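Local structure of macrophage migration inhibitory factor (Oncomelania hupensis, 6LR3) at residues B[2-15]-B[37-49]. The protein belongs to the macrophage migration inhibitory factor family, a group of small alpha/beta proteins that assemble as trimers. Numbering follows the deposited sequence.
Sequences PVITVNTNVAEKSI and VMFVDLRSGANIM. With SO4 (sulfate ion), chain N.
Strands 3-8 and 39-43 run parallel, their axes 12° apart and 4.6 Å at closest approach, and Phe39 N to Pro2 O, Ile4 N to Phe39 O and Asp41 N to Ile4 O open a ladder of alternating hydrogen bonds that ends with Thr8 N on Arg43 O. Beyond it the loop stays attached, because Ala46 N donates to Thr8 O and Gly45 N to Val10 O, the latter from above the carbonyl plane.

Towards its C-terminal end, the face bearing Thr5, Asn7, Asp41 and Arg43 is polar; at the other end Val3 packs on Phe39. The Arg43 guanidinium is fixed on several sides: Thr5 CG2 sits over the centre of one face, 3.2 Å above its plane, while Arg43 NH1 meets a lone pair of Asn7 OD1 at 2.9 Å, in the carbonyl plane although amide and guanidinium are turned 63° apart. A bend at chi2 of Arg43 carries its chain back over Thr5. Arg43 NH2 forms a salt bridge with Asp41 OD2 (3.0 Å), met from above the carboxylate plane, and a water links the same oxygen to Thr5 OG1. Arg43 NH1 and NH2 also bind a sulfate, Arg43 NH2 to sulfate O1 at 2.8 Å and nearly straight (175°). Arg43 of both neighbouring subunits binds this ion too, so the anion would offset three gathered positive charges.

The face with Ile4, Val6 and Leu42 is apolar and packs on helices 19-31 and 70-88. Val6 CG1 lies 3.9 Å from Leu42 CD1, and the doubly bent Met38 brings its CE to Pro2 CG (3.6 Å) and its SD against Ile4 CG1, the side chains of Met38 and Ile4 crossing at a slant.

With helix 19-31 between them, the strands form a beta-alpha-beta unit of the MIF fold, whose sheet continues into the next subunit through 39-41, as in the family's trimers.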
# COMPACT_ATOMS: atom_id res chain seq x y z
N PRO B 2 11.22 -9.60 -0.41
CA PRO B 2 10.00 -9.23 -1.14
C PRO B 2 8.82 -9.04 -0.19
O PRO B 2 8.88 -9.51 0.93
CB PRO B 2 9.67 -10.35 -2.13
CG PRO B 2 10.97 -11.10 -2.30
CD PRO B 2 11.60 -10.96 -0.93
N VAL B 3 7.76 -8.39 -0.66
CA VAL B 3 6.54 -8.23 0.15
C VAL B 3 5.37 -8.69 -0.72
O VAL B 3 5.15 -8.11 -1.78
CB VAL B 3 6.32 -6.80 0.67
CG1 VAL B 3 5.04 -6.72 1.47
CG2 VAL B 3 7.51 -6.28 1.46
N ILE B 4 4.62 -9.66 -0.24
CA ILE B 4 3.34 -10.07 -0.85
C ILE B 4 2.23 -9.52 0.02
O ILE B 4 2.15 -9.90 1.18
CB ILE B 4 3.21 -11.60 -0.96
CG1 ILE B 4 4.49 -12.31 -1.39
CG2 ILE B 4 2.02 -11.93 -1.89
CD1 ILE B 4 5.09 -11.78 -2.68
N THR B 5 1.41 -8.65 -0.52
CA THR B 5 0.26 -8.04 0.18
C THR B 5 -1.00 -8.60 -0.44
O THR B 5 -1.14 -8.54 -1.66
CB THR B 5 0.32 -6.52 0.12
OG1 THR B 5 1.61 -6.11 0.62
CG2 THR B 5 -0.80 -5.90 0.91
N VAL B 6 -1.86 -9.18 0.38
CA VAL B 6 -3.13 -9.78 -0.09
C VAL B 6 -4.27 -8.99 0.54
O VAL B 6 -4.40 -9.04 1.76
CB VAL B 6 -3.20 -11.26 0.24
CG1 VAL B 6 -4.52 -11.86 -0.19
CG2 VAL B 6 -2.06 -12.02 -0.41
N ASN B 7 -5.02 -8.26 -0.28
CA ASN B 7 -6.22 -7.51 0.16
C ASN B 7 -7.44 -8.32 -0.28
O ASN B 7 -7.68 -8.45 -1.48
CB ASN B 7 -6.26 -6.11 -0.43
CG ASN B 7 -5.01 -5.33 -0.13
OD1 ASN B 7 -4.82 -4.87 1.01
ND2 ASN B 7 -4.11 -5.23 -1.11
N THR B 8 -8.17 -8.90 0.66
CA THR B 8 -9.35 -9.72 0.31
C THR B 8 -10.49 -9.44 1.26
O THR B 8 -10.25 -9.19 2.44
CB THR B 8 -8.98 -11.21 0.28
OG1 THR B 8 -10.14 -11.91 -0.20
CG2 THR B 8 -8.53 -11.73 1.65
N ASN B 9 -11.70 -9.52 0.74
CA ASN B 9 -12.93 -9.43 1.55
C ASN B 9 -13.26 -10.81 2.12
O ASN B 9 -14.17 -10.88 2.95
CB ASN B 9 -14.10 -8.83 0.81
CG ASN B 9 -14.46 -9.56 -0.45
OD1 ASN B 9 -13.74 -10.47 -0.87
ND2 ASN B 9 -15.59 -9.18 -1.06
N VAL B 10 -12.52 -11.86 1.77
CA VAL B 10 -12.74 -13.18 2.39
C VAL B 10 -12.35 -13.06 3.87
O VAL B 10 -11.29 -12.50 4.20
CB VAL B 10 -11.96 -14.28 1.67
CG1 VAL B 10 -12.07 -15.61 2.40
CG2 VAL B 10 -12.43 -14.39 0.23
N ALA B 11 -13.22 -13.58 4.75
CA ALA B 11 -13.03 -13.47 6.21
C ALA B 11 -11.86 -14.34 6.65
O ALA B 11 -11.70 -15.44 6.10
CB ALA B 11 -14.32 -13.81 6.90
N GLU B 12 -11.13 -13.89 7.65
CA GLU B 12 -9.96 -14.60 8.23
C GLU B 12 -10.38 -16.02 8.61
O GLU B 12 -9.62 -16.98 8.32
CB GLU B 12 -9.43 -13.84 9.45
CG GLU B 12 -8.07 -14.31 9.93
CD GLU B 12 -7.51 -13.51 11.09
OE1 GLU B 12 -6.50 -12.76 10.91
OE2 GLU B 12 -8.11 -13.62 12.17
N LYS B 13 -11.57 -16.18 9.19
CA LYS B 13 -12.01 -17.51 9.68
C LYS B 13 -12.15 -18.50 8.50
O LYS B 13 -12.11 -19.70 8.75
CB LYS B 13 -13.32 -17.41 10.46
CG LYS B 13 -14.53 -17.04 9.63
CD LYS B 13 -15.39 -18.18 9.16
CE LYS B 13 -16.32 -17.78 8.02
NZ LYS B 13 -16.35 -18.84 6.97
N SER B 14 -12.32 -18.02 7.27
CA SER B 14 -12.51 -18.86 6.06
C SER B 14 -11.16 -19.28 5.47
O SER B 14 -11.17 -20.11 4.56
CB SER B 14 -13.31 -18.15 5.02
OG SER B 14 -14.57 -17.75 5.54
N ILE B 15 -10.07 -18.68 5.91
CA ILE B 15 -8.74 -18.85 5.26
C ILE B 15 -7.94 -19.89 6.00
O ILE B 15 -7.80 -19.83 7.21
CB ILE B 15 -8.00 -17.51 5.21
CG1 ILE B 15 -8.84 -16.47 4.49
CG2 ILE B 15 -6.63 -17.69 4.54
CD1 ILE B 15 -8.21 -15.12 4.42
N VAL B 37 13.63 -12.76 4.09
CA VAL B 37 13.20 -11.37 3.78
C VAL B 37 11.88 -11.39 3.00
O VAL B 37 11.53 -10.36 2.43
CB VAL B 37 14.31 -10.58 3.06
CG1 VAL B 37 15.48 -10.36 4.02
CG2 VAL B 37 14.72 -11.22 1.74
N MET B 38 11.16 -12.51 3.01
CA MET B 38 9.82 -12.60 2.39
C MET B 38 8.76 -12.21 3.43
O MET B 38 8.60 -12.93 4.43
CB MET B 38 9.54 -14.02 1.89
CG MET B 38 8.15 -14.21 1.27
SD MET B 38 7.94 -13.27 -0.28
CE MET B 38 9.28 -14.03 -1.19
N PHE B 39 8.04 -11.14 3.18
CA PHE B 39 6.87 -10.77 3.99
C PHE B 39 5.61 -11.19 3.27
O PHE B 39 5.51 -11.04 2.02
CB PHE B 39 6.79 -9.27 4.20
CG PHE B 39 7.90 -8.62 4.98
CD1 PHE B 39 9.08 -8.29 4.37
CD2 PHE B 39 7.70 -8.25 6.30
CE1 PHE B 39 10.08 -7.61 5.06
CE2 PHE B 39 8.68 -7.58 6.99
CZ PHE B 39 9.86 -7.24 6.38
N VAL B 40 4.62 -11.65 4.03
CA VAL B 40 3.25 -11.81 3.53
C VAL B 40 2.34 -11.07 4.50
O VAL B 40 2.26 -11.46 5.67
CB VAL B 40 2.82 -13.28 3.35
CG1 VAL B 40 1.40 -13.32 2.81
CG2 VAL B 40 3.76 -14.01 2.42
N ASP B 41 1.75 -10.00 3.99
CA ASP B 41 0.86 -9.09 4.73
C ASP B 41 -0.56 -9.40 4.26
O ASP B 41 -0.92 -9.03 3.14
CB ASP B 41 1.33 -7.66 4.49
CG ASP B 41 0.57 -6.61 5.28
OD1 ASP B 41 -0.38 -6.98 5.95
OD2 ASP B 41 0.97 -5.42 5.15
N LEU B 42 -1.30 -10.13 5.07
CA LEU B 42 -2.67 -10.57 4.74
C LEU B 42 -3.68 -9.61 5.36
O LEU B 42 -3.75 -9.51 6.56
CB LEU B 42 -2.89 -11.99 5.25
CG LEU B 42 -4.31 -12.54 5.06
CD1 LEU B 42 -4.75 -12.52 3.62
CD2 LEU B 42 -4.40 -13.93 5.64
N ARG B 43 -4.41 -8.92 4.50
CA ARG B 43 -5.56 -8.09 4.91
C ARG B 43 -6.82 -8.88 4.56
O ARG B 43 -7.32 -8.78 3.44
CB ARG B 43 -5.56 -6.73 4.23
CG ARG B 43 -4.41 -5.82 4.64
CD ARG B 43 -3.14 -6.15 3.89
NE ARG B 43 -2.05 -5.23 4.16
CZ ARG B 43 -1.84 -4.08 3.53
NH1 ARG B 43 -2.65 -3.67 2.55
NH2 ARG B 43 -0.76 -3.37 3.83
N SER B 44 -7.27 -9.68 5.50
CA SER B 44 -8.52 -10.47 5.31
C SER B 44 -9.68 -9.71 5.96
O SER B 44 -9.43 -8.80 6.80
CB SER B 44 -8.34 -11.85 5.86
OG SER B 44 -8.13 -11.77 7.23
N GLY B 45 -10.88 -10.02 5.52
CA GLY B 45 -12.10 -9.32 5.96
C GLY B 45 -11.99 -7.84 5.64
O GLY B 45 -12.63 -7.02 6.32
N ALA B 46 -11.21 -7.50 4.63
CA ALA B 46 -10.99 -6.10 4.21
C ALA B 46 -12.27 -5.56 3.59
O ALA B 46 -13.03 -6.34 2.98
CB ALA B 46 -9.81 -5.98 3.31
N ASN B 47 -12.49 -4.26 3.74
CA ASN B 47 -13.64 -3.60 3.09
C ASN B 47 -13.25 -3.24 1.66
O ASN B 47 -13.07 -2.06 1.35
CB ASN B 47 -14.13 -2.40 3.87
CG ASN B 47 -15.45 -1.94 3.30
OD1 ASN B 47 -15.96 -2.53 2.34
ND2 ASN B 47 -15.96 -0.86 3.85
N ILE B 48 -13.08 -4.27 0.84
CA ILE B 48 -12.69 -4.12 -0.56
C ILE B 48 -13.82 -4.69 -1.41
O ILE B 48 -14.27 -5.83 -1.18
CB ILE B 48 -11.32 -4.75 -0.85
CG1 ILE B 48 -10.92 -4.50 -2.30
CG2 ILE B 48 -11.25 -6.24 -0.49
CD1 ILE B 48 -9.44 -4.83 -2.53
N MET B 49 -14.35 -3.83 -2.27
CA MET B 49 -15.38 -4.24 -3.24
C MET B 49 -14.76 -4.17 -4.63
O MET B 49 -13.79 -3.42 -4.86
CB MET B 49 -16.67 -3.45 -3.10
CG MET B 49 -16.65 -2.08 -3.59
SD MET B 49 -18.36 -1.37 -3.97
CE MET B 49 -19.24 -1.78 -2.46
S SO4 N . -1.11 -0.42 1.39
O1 SO4 N . -0.28 -1.03 2.43
O2 SO4 N . -1.86 0.71 1.95
O3 SO4 N . -2.08 -1.42 0.95
O4 SO4 N . -0.31 -0.03 0.28
O HOH W 1 2.44 -4.73 2.85
O HOH W 2 -16.61 -6.33 -0.03
O HOH W 3 -5.68 -11.69 8.60